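Local coordinates for protein metallo-carboxypeptidase (PDB 4A39) that probably removes C-terminal residues from peptide or protein substrates as a zinc-dependent cytosolic carboxypeptidase of the M14 peptidase family, at residues A[36-41]-A[52-57]; A[259-264]-A[338-343]; A[128-133]-A[189-194]. All blocks are in the same frame, centred on the assembly; numbering follows the deposited sequence.

Contact 1: A[36-41]-A[52-57]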
loop_
_atom_site.group_PDB
_atom_site.type_symbol
_atom_site.label_atom_id
_atom_site.label_comp_id
_atom_site.label_asym_id
_atom_site.label_seq_id
_atom_site.Cartn_x
_atom_site.Cartn_y
_atom_site.Cartn_z
ATOM N N ILE A 36 -25.411 6.885 15.070
ATOM C CA ILE A 36 -25.123 6.961 13.640
ATOM C C ILE A 36 -24.828 5.548 13.125
ATOM O O ILE A 36 -23.914 4.888 13.608
ATOM C CB ILE A 36 -23.925 7.890 13.380
ATOM C CG1 ILE A 36 -24.231 9.280 13.950
ATOM C CG2 ILE A 36 -23.640 7.989 11.879
ATOM C CD1 ILE A 36 -23.026 10.200 14.028
ATOM N N ARG A 37 -25.612 5.092 12.150
ATOM C CA ARG A 37 -25.459 3.748 11.594
ATOM C C ARG A 37 -25.030 3.833 10.138
ATOM O O ARG A 37 -25.658 4.526 9.345
ATOM C CB ARG A 37 -26.792 2.988 11.686
ATOM C CG ARG A 37 -27.430 2.988 13.069
ATOM C CD ARG A 37 -26.655 2.147 14.065
ATOM N NE ARG A 37 -26.852 0.713 13.857
ATOM C CZ ARG A 37 -26.348 -0.229 14.646
ATOM N NH1 ARG A 37 -25.617 0.108 15.700
ATOM N NH2 ARG A 37 -26.576 -1.510 14.383
ATOM N N LEU A 38 -23.964 3.112 9.797
ATOM C CA LEU A 38 -23.424 3.110 8.441
ATOM C C LEU A 38 -23.007 1.700 8.046
ATOM O O LEU A 38 -22.821 0.839 8.901
ATOM C CB LEU A 38 -22.185 4.009 8.367
ATOM C CG LEU A 38 -22.312 5.440 8.884
ATOM C CD1 LEU A 38 -20.923 6.026 9.077
ATOM C CD2 LEU A 38 -23.134 6.275 7.912
ATOM N N ALA A 39 -22.857 1.475 6.744
ATOM C CA ALA A 39 -22.419 0.178 6.234
ATOM C C ALA A 39 -21.309 0.377 5.204
ATOM O O ALA A 39 -21.292 1.371 4.475
ATOM C CB ALA A 39 -23.586 -0.572 5.600
ATOM N N ILE A 40 -20.376 -0.565 5.159
ATOM C CA ILE A 40 -19.279 -0.501 4.206
ATOM C C ILE A 40 -19.795 -1.089 2.894
ATOM O O ILE A 40 -20.571 -2.053 2.888
ATOM C CB ILE A 40 -18.056 -1.305 4.718
ATOM C CG1 ILE A 40 -17.652 -0.789 6.104
ATOM C CG2 ILE A 40 -16.880 -1.158 3.747
ATOM C CD1 ILE A 40 -16.542 -1.596 6.768
ATOM N N ARG A 41 -19.386 -0.488 1.783
ATOM C CA ARG A 41 -19.818 -0.935 0.461
ATOM C C ARG A 41 -18.863 -1.957 -0.158
ATOM O O ARG A 41 -17.646 -1.761 -0.163
ATOM C CB ARG A 41 -19.929 0.267 -0.480
ATOM C CG ARG A 41 -20.556 -0.039 -1.838
ATOM C CD ARG A 41 -19.926 0.827 -2.923
ATOM N NE ARG A 41 -18.614 0.315 -3.312
ATOM C CZ ARG A 41 -17.511 1.049 -3.408
ATOM N NH1 ARG A 41 -17.542 2.350 -3.138
ATOM N NH2 ARG A 41 -16.370 0.476 -3.773
ATOM N N PHE A 52 -13.111 1.966 4.142
ATOM C CA PHE A 52 -14.221 2.909 4.216
ATOM C C PHE A 52 -13.617 4.305 4.215
ATOM O O PHE A 52 -12.461 4.486 4.596
ATOM C CB PHE A 52 -15.066 2.678 5.484
ATOM C CG PHE A 52 -14.316 2.873 6.776
ATOM C CD1 PHE A 52 -14.203 4.133 7.355
ATOM C CD2 PHE A 52 -13.740 1.785 7.424
ATOM C CE1 PHE A 52 -13.529 4.307 8.566
ATOM C CE2 PHE A 52 -13.063 1.941 8.631
ATOM C CZ PHE A 52 -12.956 3.209 9.205
ATOM N N HIS A 53 -14.394 5.281 3.763
ATOM C CA HIS A 53 -13.942 6.666 3.694
ATOM C C HIS A 53 -15.173 7.530 3.445
ATOM O O HIS A 53 -15.825 7.407 2.412
ATOM C CB HIS A 53 -12.934 6.820 2.543
ATOM C CG HIS A 53 -12.356 8.196 2.409
ATOM N ND1 HIS A 53 -11.560 8.562 1.345
ATOM C CD2 HIS A 53 -12.453 9.292 3.200
ATOM C CE1 HIS A 53 -11.193 9.824 1.484
ATOM N NE2 HIS A 53 -11.722 10.290 2.601
ATOM N N PHE A 54 -15.497 8.397 4.397
ATOM C CA PHE A 54 -16.658 9.263 4.251
ATOM C C PHE A 54 -16.482 10.604 4.939
ATOM O O PHE A 54 -15.602 10.777 5.785
ATOM C CB PHE A 54 -17.929 8.583 4.789
ATOM C CG PHE A 54 -17.856 8.198 6.243
ATOM C CD1 PHE A 54 -17.323 6.971 6.627
ATOM C CD2 PHE A 54 -18.331 9.063 7.232
ATOM C CE1 PHE A 54 -17.266 6.606 7.975
ATOM C CE2 PHE A 54 -18.277 8.707 8.582
ATOM C CZ PHE A 54 -17.743 7.475 8.952
ATOM N N LYS A 55 -17.328 11.556 4.562
ATOM C CA LYS A 55 -17.288 12.892 5.140
ATOM C C LYS A 55 -18.591 13.187 5.875
ATOM O O LYS A 55 -19.671 12.788 5.434
ATOM C CB LYS A 55 -17.083 13.950 4.047
ATOM C CG LYS A 55 -15.742 13.881 3.336
ATOM C CD LYS A 55 -15.568 15.072 2.401
ATOM C CE LYS A 55 -14.294 14.960 1.585
ATOM N NZ LYS A 55 -14.120 16.124 0.667
ATOM N N VAL A 56 -18.478 13.871 7.009
ATOM C CA VAL A 56 -19.649 14.252 7.795
ATOM C C VAL A 56 -19.688 15.778 7.807
ATOM O O VAL A 56 -18.669 16.426 8.032
ATOM C CB VAL A 56 -19.557 13.743 9.253
ATOM C CG1 VAL A 56 -20.871 14.003 9.981
ATOM C CG2 VAL A 56 -19.235 12.256 9.271
ATOM N N GLU A 57 -20.855 16.357 7.555
ATOM C CA GLU A 57 -20.979 17.808 7.558
ATOM C C GLU A 57 -22.198 18.213 8.377
ATOM O O GLU A 57 -23.109 17.411 8.581
ATOM C CB GLU A 57 -21.104 18.333 6.118
ATOM C CG GLU A 57 -19.963 17.896 5.213
ATOM C CD GLU A 57 -20.159 18.282 3.753
ATOM O OE1 GLU A 57 -21.315 18.484 3.322
ATOM O OE2 GLU A 57 -19.141 18.360 3.030
#
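Leu38 and Phe54 meet from opposite directions in the core of the N-terminal domain, a leucine methyl resting on a phenylalanine ring. Followed outward, Phe54 starts with its CB directed toward the other strand, and CG sits between the backbone N and the carbonyl carbon (chi1 59°), a crowded position that swings the ring out under Leu38. The near end of the ring, CG with CD1 and CD2, makes no close approach to residues 36-41. Farther along, CE1 lies 3.9 Å and CE2 3.8 Å from Leu38 CD1. In the plane of the ring, the edge at CE2 meets Val56 CG2 from its own strand, 3.7 Å away. The tip, CZ, comes closest, at 3.5 Å from Leu38 CD1. This methyl stands over one face, 27° off the ring normal, which makes a CH-pi contact displaced toward the rim.

The second pair is looser. Ile40 CG1 lies 4.4 Å from Phe52 CB, while the end of Phe52 leads away, and its side chain touches Leu69 of strand 65-69. Strands 36-39 and 53-57 are not sheet neighbours. They lie second from opposite ends of one mixed sheet and pack as facing layers, with Leu38 CA 10.1 Å from Phe54 CA, as in a beta sandwich. Ile16 touches both Leu38 and Phe54, and Phe120 meets the Phe54 ring, so the pair sits among other apolar side chains.

With no hydrogen bond crossing between the segments, their cohesion rests on dispersion and the exclusion of water. Branched aliphatic and aromatic residues suit such a site because they fill it without polar groups to satisfy.

Contact 2: A[259-264]-A[338-343]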
loop_
_atom_site.group_PDB
_atom_site.type_symbol
_atom_site.label_atom_id
_atom_site.label_comp_id
_atom_site.label_asym_id
_atom_site.label_seq_id
_atom_site.Cartn_x
_atom_site.Cartn_y
_atom_site.Cartn_z
ATOM N N GLN A 259 4.994 -7.447 -19.157
ATOM C CA GLN A 259 5.586 -7.231 -20.475
ATOM C C GLN A 259 6.847 -6.381 -20.363
ATOM O O GLN A 259 7.850 -6.638 -21.037
ATOM C CB GLN A 259 4.581 -6.549 -21.409
ATOM C CG GLN A 259 3.417 -7.441 -21.819
ATOM C CD GLN A 259 3.861 -8.649 -22.634
ATOM O OE1 GLN A 259 3.056 -9.521 -22.957
ATOM N NE2 GLN A 259 5.145 -8.699 -22.974
ATOM N N GLU A 260 6.793 -5.364 -19.507
ATOM C CA GLU A 260 7.932 -4.477 -19.309
ATOM C C GLU A 260 9.061 -5.216 -18.598
ATOM O O GLU A 260 10.240 -4.989 -18.885
ATOM C CB GLU A 260 7.515 -3.245 -18.500
ATOM C CG GLU A 260 6.542 -2.320 -19.228
ATOM C CD GLU A 260 7.094 -1.803 -20.546
ATOM O OE1 GLU A 260 8.278 -1.408 -20.582
ATOM O OE2 GLU A 260 6.342 -1.780 -21.544
ATOM N N MET A 261 8.708 -6.100 -17.670
ATOM C CA MET A 261 9.726 -6.859 -16.950
ATOM C C MET A 261 10.451 -7.793 -17.906
ATOM O O MET A 261 11.672 -7.914 -17.866
ATOM C CB MET A 261 9.105 -7.680 -15.817
ATOM C CG MET A 261 8.534 -6.863 -14.671
ATOM S SD MET A 261 7.925 -7.930 -13.341
ATOM C CE MET A 261 8.077 -6.825 -11.925
ATOM N N LYS A 262 9.701 -8.450 -18.776
ATOM C CA LYS A 262 10.298 -9.379 -19.727
ATOM C C LYS A 262 11.320 -8.701 -20.624
ATOM O O LYS A 262 12.347 -9.293 -20.982
ATOM C CB LYS A 262 9.204 -10.026 -20.582
ATOM C CG LYS A 262 8.329 -11.020 -19.836
ATOM C CD LYS A 262 7.183 -11.544 -20.697
ATOM C CE LYS A 262 6.330 -12.541 -19.927
ATOM N NZ LYS A 262 5.102 -12.921 -20.676
ATOM N N ARG A 263 11.048 -7.447 -20.966
ATOM C CA ARG A 263 11.918 -6.678 -21.842
ATOM C C ARG A 263 13.128 -6.038 -21.182
ATOM O O ARG A 263 14.197 -5.970 -21.787
ATOM C CB ARG A 263 11.101 -5.597 -22.554
ATOM C CG ARG A 263 11.847 -4.830 -23.632
ATOM C CD ARG A 263 10.880 -4.443 -24.726
ATOM N NE ARG A 263 9.912 -3.447 -24.280
ATOM C CZ ARG A 263 10.200 -2.158 -24.163
ATOM N NH1 ARG A 263 11.420 -1.745 -24.455
ATOM N NH2 ARG A 263 9.275 -1.287 -23.788
ATOM N N HIS A 264 12.976 -5.562 -19.954
ATOM C CA HIS A 264 14.110 -4.926 -19.301
ATOM C C HIS A 264 14.879 -5.782 -18.309
ATOM O O HIS A 264 16.048 -5.501 -18.042
ATOM C CB HIS A 264 13.670 -3.632 -18.609
ATOM C CG HIS A 264 12.949 -2.682 -19.507
ATOM N ND1 HIS A 264 11.597 -2.769 -19.758
ATOM C CD2 HIS A 264 13.400 -1.633 -20.230
ATOM C CE1 HIS A 264 11.245 -1.806 -20.590
ATOM N NE2 HIS A 264 12.320 -1.101 -20.889
ATOM N N GLN A 338 10.797 -16.014 -8.816
ATOM C CA GLN A 338 11.188 -17.256 -9.471
ATOM C C GLN A 338 11.485 -17.081 -10.952
ATOM O O GLN A 338 12.447 -17.644 -11.468
ATOM C CB GLN A 338 10.099 -18.314 -9.297
ATOM C CG GLN A 338 10.498 -19.678 -9.838
ATOM C CD GLN A 338 9.577 -20.774 -9.359
ATOM O OE1 GLN A 338 8.609 -21.131 -10.032
ATOM N NE2 GLN A 338 9.859 -21.299 -8.178
ATOM N N THR A 339 10.665 -16.294 -11.635
ATOM C CA THR A 339 10.855 -16.083 -13.064
ATOM C C THR A 339 12.176 -15.398 -13.371
ATOM O O THR A 339 12.820 -15.698 -14.380
ATOM C CB THR A 339 9.700 -15.246 -13.654
ATOM O OG1 THR A 339 8.463 -15.941 -13.454
ATOM C CG2 THR A 339 9.905 -15.021 -15.149
ATOM N N TYR A 340 12.596 -14.499 -12.484
ATOM C CA TYR A 340 13.833 -13.757 -12.688
ATOM C C TYR A 340 14.974 -14.109 -11.737
ATOM O O TYR A 340 16.062 -13.533 -11.834
ATOM C CB TYR A 340 13.523 -12.257 -12.641
ATOM C CG TYR A 340 12.607 -11.845 -13.770
ATOM C CD1 TYR A 340 13.106 -11.648 -15.056
ATOM C CD2 TYR A 340 11.230 -11.751 -13.576
ATOM C CE1 TYR A 340 12.257 -11.374 -16.125
ATOM C CE2 TYR A 340 10.368 -11.477 -14.641
ATOM C CZ TYR A 340 10.889 -11.293 -15.909
ATOM O OH TYR A 340 10.048 -11.043 -16.969
ATOM N N ASP A 341 14.728 -15.068 -10.845
ATOM C CA ASP A 341 15.732 -15.517 -9.876
ATOM C C ASP A 341 16.323 -14.321 -9.131
ATOM O O ASP A 341 17.543 -14.179 -9.022
ATOM C CB ASP A 341 16.846 -16.282 -10.600
ATOM C CG ASP A 341 17.834 -16.929 -9.644
ATOM O OD1 ASP A 341 17.443 -17.249 -8.500
ATOM O OD2 ASP A 341 19.004 -17.124 -10.048
ATOM N N CYS A 342 15.451 -13.468 -8.601
ATOM C CA CYS A 342 15.905 -12.276 -7.895
ATOM C C CYS A 342 15.342 -12.194 -6.492
ATOM O O CYS A 342 14.365 -12.865 -6.159
ATOM C CB CYS A 342 15.467 -11.018 -8.654
ATOM S SG CYS A 342 13.659 -10.796 -8.730
ATOM N N LEU A 343 15.970 -11.361 -5.672
ATOM C CA LEU A 343 15.500 -11.138 -4.315
ATOM C C LEU A 343 14.125 -10.503 -4.493
ATOM O O LEU A 343 13.968 -9.558 -5.274
ATOM C CB LEU A 343 16.439 -10.175 -3.583
ATOM C CG LEU A 343 16.006 -9.720 -2.185
ATOM C CD1 LEU A 343 15.850 -10.931 -1.274
ATOM C CD2 LEU A 343 17.042 -8.762 -1.617
#
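Tyr340 of segment 338-343 carries this contact, driving its ring and hydroxyl against the backbone of helix 252-264. Packing is closest round the hydroxyl. Tyr340 OH lies 3.7 Å from Met261 CB and 3.2 Å from both N and CA of Lys262, but the angle at the nitrogen is too poor for a hydrogen bond. Of the lysine side chain, CB and CG touch Tyr340 OH, CG at 3.3 Å. Met261 CB also meets Tyr340 CZ at 4.0 Å, and the extended methionine brings SD to 5.5 Å from the centroid of the Tyr340 ring, an oblique Met-aromatic contact. Methionine suits this buried place, being long, apolar and polarisable.

The outer part of Lys262 forms the loose, solvent side. This side chain crosses Tyr340 at about a right angle; its CG stands anti to the carbonyl carbon (chi1 -71°), and the straight chain beyond carries the ammonium away from the ring. A lysine fits such a margin, with an aliphatic stem for packing and a charge for water.

Helices 252-264 and 332-340 each precede a strand, 268-275 or 343-350, and these strands run parallel as neighbours, consistent with the alpha/beta fold of zinc carboxypeptidases.

Contact 3: A[128-133]-A[189-194]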
loop_
_atom_site.group_PDB
_atom_site.type_symbol
_atom_site.label_atom_id
_atom_site.label_comp_id
_atom_site.label_asym_id
_atom_site.label_seq_id
_atom_site.Cartn_x
_atom_site.Cartn_y
_atom_site.Cartn_z
ATOM N N ARG A 128 -6.070 10.164 -6.355
ATOM C CA ARG A 128 -5.448 10.109 -7.668
ATOM C C ARG A 128 -4.920 11.502 -7.997
ATOM O O ARG A 128 -4.027 11.655 -8.835
ATOM C CB ARG A 128 -6.450 9.656 -8.733
ATOM C CG ARG A 128 -7.076 8.284 -8.499
ATOM C CD ARG A 128 -6.017 7.197 -8.385
ATOM N NE ARG A 128 -5.478 7.103 -7.029
ATOM C CZ ARG A 128 -4.233 6.733 -6.741
ATOM N NH1 ARG A 128 -3.381 6.422 -7.710
ATOM N NH2 ARG A 128 -3.840 6.667 -5.474
ATOM N N GLU A 129 -5.489 12.525 -7.355
ATOM C CA GLU A 129 -5.020 13.885 -7.589
ATOM C C GLU A 129 -3.628 13.991 -6.993
ATOM O O GLU A 129 -2.739 14.596 -7.589
ATOM C CB GLU A 129 -5.971 14.923 -6.973
ATOM C CG GLU A 129 -7.323 14.981 -7.683
ATOM C CD GLU A 129 -8.164 16.196 -7.325
ATOM O OE1 GLU A 129 -8.285 16.519 -6.125
ATOM O OE2 GLU A 129 -8.722 16.823 -8.255
ATOM N N ARG A 130 -3.431 13.377 -5.828
ATOM C CA ARG A 130 -2.122 13.397 -5.188
ATOM C C ARG A 130 -1.178 12.559 -6.047
ATOM O O ARG A 130 0.008 12.866 -6.164
ATOM C CB ARG A 130 -2.194 12.820 -3.768
ATOM C CG ARG A 130 -0.941 13.103 -2.957
ATOM C CD ARG A 130 -1.000 12.552 -1.540
ATOM N NE ARG A 130 0.172 12.981 -0.782
ATOM C CZ ARG A 130 0.258 14.129 -0.115
ATOM N NH1 ARG A 130 -0.767 14.971 -0.096
ATOM N NH2 ARG A 130 1.383 14.449 0.511
ATOM N N HIS A 131 -1.715 11.500 -6.651
ATOM C CA HIS A 131 -0.925 10.626 -7.515
ATOM C C HIS A 131 -0.372 11.441 -8.677
ATOM O O HIS A 131 0.803 11.321 -9.036
ATOM C CB HIS A 131 -1.793 9.488 -8.066
ATOM C CG HIS A 131 -1.103 8.645 -9.094
ATOM N ND1 HIS A 131 -0.201 7.655 -8.765
ATOM C CD2 HIS A 131 -1.163 8.662 -10.447
ATOM C CE1 HIS A 131 0.266 7.100 -9.870
ATOM N NE2 HIS A 131 -0.302 7.694 -10.905
ATOM N N ALA A 132 -1.227 12.268 -9.270
ATOM C CA ALA A 132 -0.808 13.096 -10.391
ATOM C C ALA A 132 0.320 14.019 -9.956
ATOM O O ALA A 132 1.298 14.200 -10.683
ATOM C CB ALA A 132 -1.985 13.903 -10.918
ATOM N N ARG A 133 0.190 14.601 -8.767
ATOM C CA ARG A 133 1.218 15.498 -8.258
ATOM C C ARG A 133 2.532 14.756 -8.024
ATOM O O ARG A 133 3.612 15.296 -8.274
ATOM C CB ARG A 133 0.755 16.166 -6.962
ATOM C CG ARG A 133 -0.381 17.164 -7.161
ATOM C CD ARG A 133 -0.541 18.091 -5.957
ATOM N NE ARG A 133 -0.992 17.398 -4.753
ATOM C CZ ARG A 133 -2.231 16.956 -4.559
ATOM N NH1 ARG A 133 -3.160 17.130 -5.492
ATOM N NH2 ARG A 133 -2.547 16.348 -3.424
ATOM N N PHE A 189 4.174 5.037 0.708
ATOM C CA PHE A 189 5.533 4.486 0.740
ATOM C C PHE A 189 6.277 4.956 -0.519
ATOM O O PHE A 189 7.435 5.373 -0.457
ATOM C CB PHE A 189 5.449 2.948 0.788
ATOM C CG PHE A 189 6.777 2.229 0.646
ATOM C CD1 PHE A 189 7.374 2.081 -0.605
ATOM C CD2 PHE A 189 7.390 1.644 1.751
ATOM C CE1 PHE A 189 8.559 1.357 -0.755
ATOM C CE2 PHE A 189 8.575 0.913 1.613
ATOM C CZ PHE A 189 9.160 0.769 0.356
ATOM N N MET A 190 5.602 4.895 -1.662
ATOM C CA MET A 190 6.207 5.311 -2.924
ATOM C C MET A 190 6.516 6.808 -2.939
ATOM O O MET A 190 7.528 7.227 -3.501
ATOM C CB MET A 190 5.283 4.959 -4.092
ATOM C CG MET A 190 4.967 3.471 -4.205
ATOM S SD MET A 190 6.429 2.425 -4.469
ATOM C CE MET A 190 6.751 2.727 -6.206
ATOM N N GLU A 191 5.652 7.617 -2.330
ATOM C CA GLU A 191 5.891 9.059 -2.286
ATOM C C GLU A 191 7.180 9.365 -1.517
ATOM O O GLU A 191 7.952 10.237 -1.908
ATOM C CB GLU A 191 4.710 9.796 -1.635
ATOM C CG GLU A 191 4.940 11.303 -1.490
ATOM C CD GLU A 191 3.732 12.045 -0.953
ATOM O OE1 GLU A 191 2.648 11.941 -1.564
ATOM O OE2 GLU A 191 3.867 12.739 0.076
ATOM N N GLY A 192 7.410 8.642 -0.427
ATOM C CA GLY A 192 8.614 8.857 0.359
ATOM C C GLY A 192 9.852 8.476 -0.427
ATOM O O GLY A 192 10.872 9.176 -0.396
ATOM N N LEU A 193 9.757 7.356 -1.134
ATOM C CA LEU A 193 10.855 6.853 -1.944
ATOM C C LEU A 193 11.222 7.888 -3.010
ATOM O O LEU A 193 12.384 8.288 -3.139
ATOM C CB LEU A 193 10.428 5.525 -2.588
ATOM C CG LEU A 193 11.436 4.655 -3.341
ATOM C CD1 LEU A 193 10.872 3.243 -3.472
ATOM C CD2 LEU A 193 11.726 5.248 -4.705
ATOM N N ILE A 194 10.224 8.347 -3.758
ATOM C CA ILE A 194 10.460 9.321 -4.817
ATOM C C ILE A 194 10.941 10.674 -4.299
ATOM O O ILE A 194 11.822 11.291 -4.898
ATOM C CB ILE A 194 9.188 9.505 -5.691
ATOM C CG1 ILE A 194 9.062 8.334 -6.668
ATOM C CG2 ILE A 194 9.257 10.801 -6.481
ATOM C CD1 ILE A 194 8.868 6.992 -6.013
#
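A side-on, two-pronged salt bridge between Arg130 and Glu191 links helices 128-138 and 185-196. Arg130 NE donates to Glu191 OE1 at 2.8 Å, and Arg130 NH2 donates to Glu191 OE2 at 3.0 Å. The NH2 bond is nearly straight (169°), with its oxygen at the edge of the guanidinium, in plane; the NE bond is more bent, its acceptor tilted from that plane. Each oxygen offers its syn lone pair, and the two flat groups are nearly coplanar, 26° apart, although the side chains themselves cross at about a right angle. The NE and NH2 edge of arginine matches the two oxygens of a carboxylate.

Helix 185-196 begins just after His180 and Glu183, two of the zinc ligands, in the catalytic alpha/beta domain, and packs on strand 212-217 through Met190, Leu193 and Ile194. Glu191 is buried, and several partners meet its charge: OE1 is also hydrogen-bonded to Tyr126 OH, and OE2 makes a second salt bridge with Lys370 of helix 366-383. Two cationic neighbours would probably keep this carboxylate ionised. On the more open side, Arg130 sends CG anti to its backbone nitrogen (chi1 -167°), and the chain stays extended to NE, which carries the guanidinium toward Glu191.

From the N terminus, contact 1 comes first, closing a short loop of ten residues, 42-51, with neither helix nor strand, inside the N-terminal beta domain. Contact 3 follows, fastening helix 128-138 to helix 185-196 after an excursion that includes strands 144-151, 157-163 and 171-177. Last, contact 2 closes the longest loop, 73 residues, joining helix 252-264 to the segment of helix 332-340 within the zinc carboxypeptidase domain. The three loops lie in series, so none nests in or crosses another. Contact 3 sits between the others: its centre is about 26 Å from that of contact 1 and about 24 Å from that of contact 2, whereas the centres of contacts 1 and 2 are about 42 Å apart.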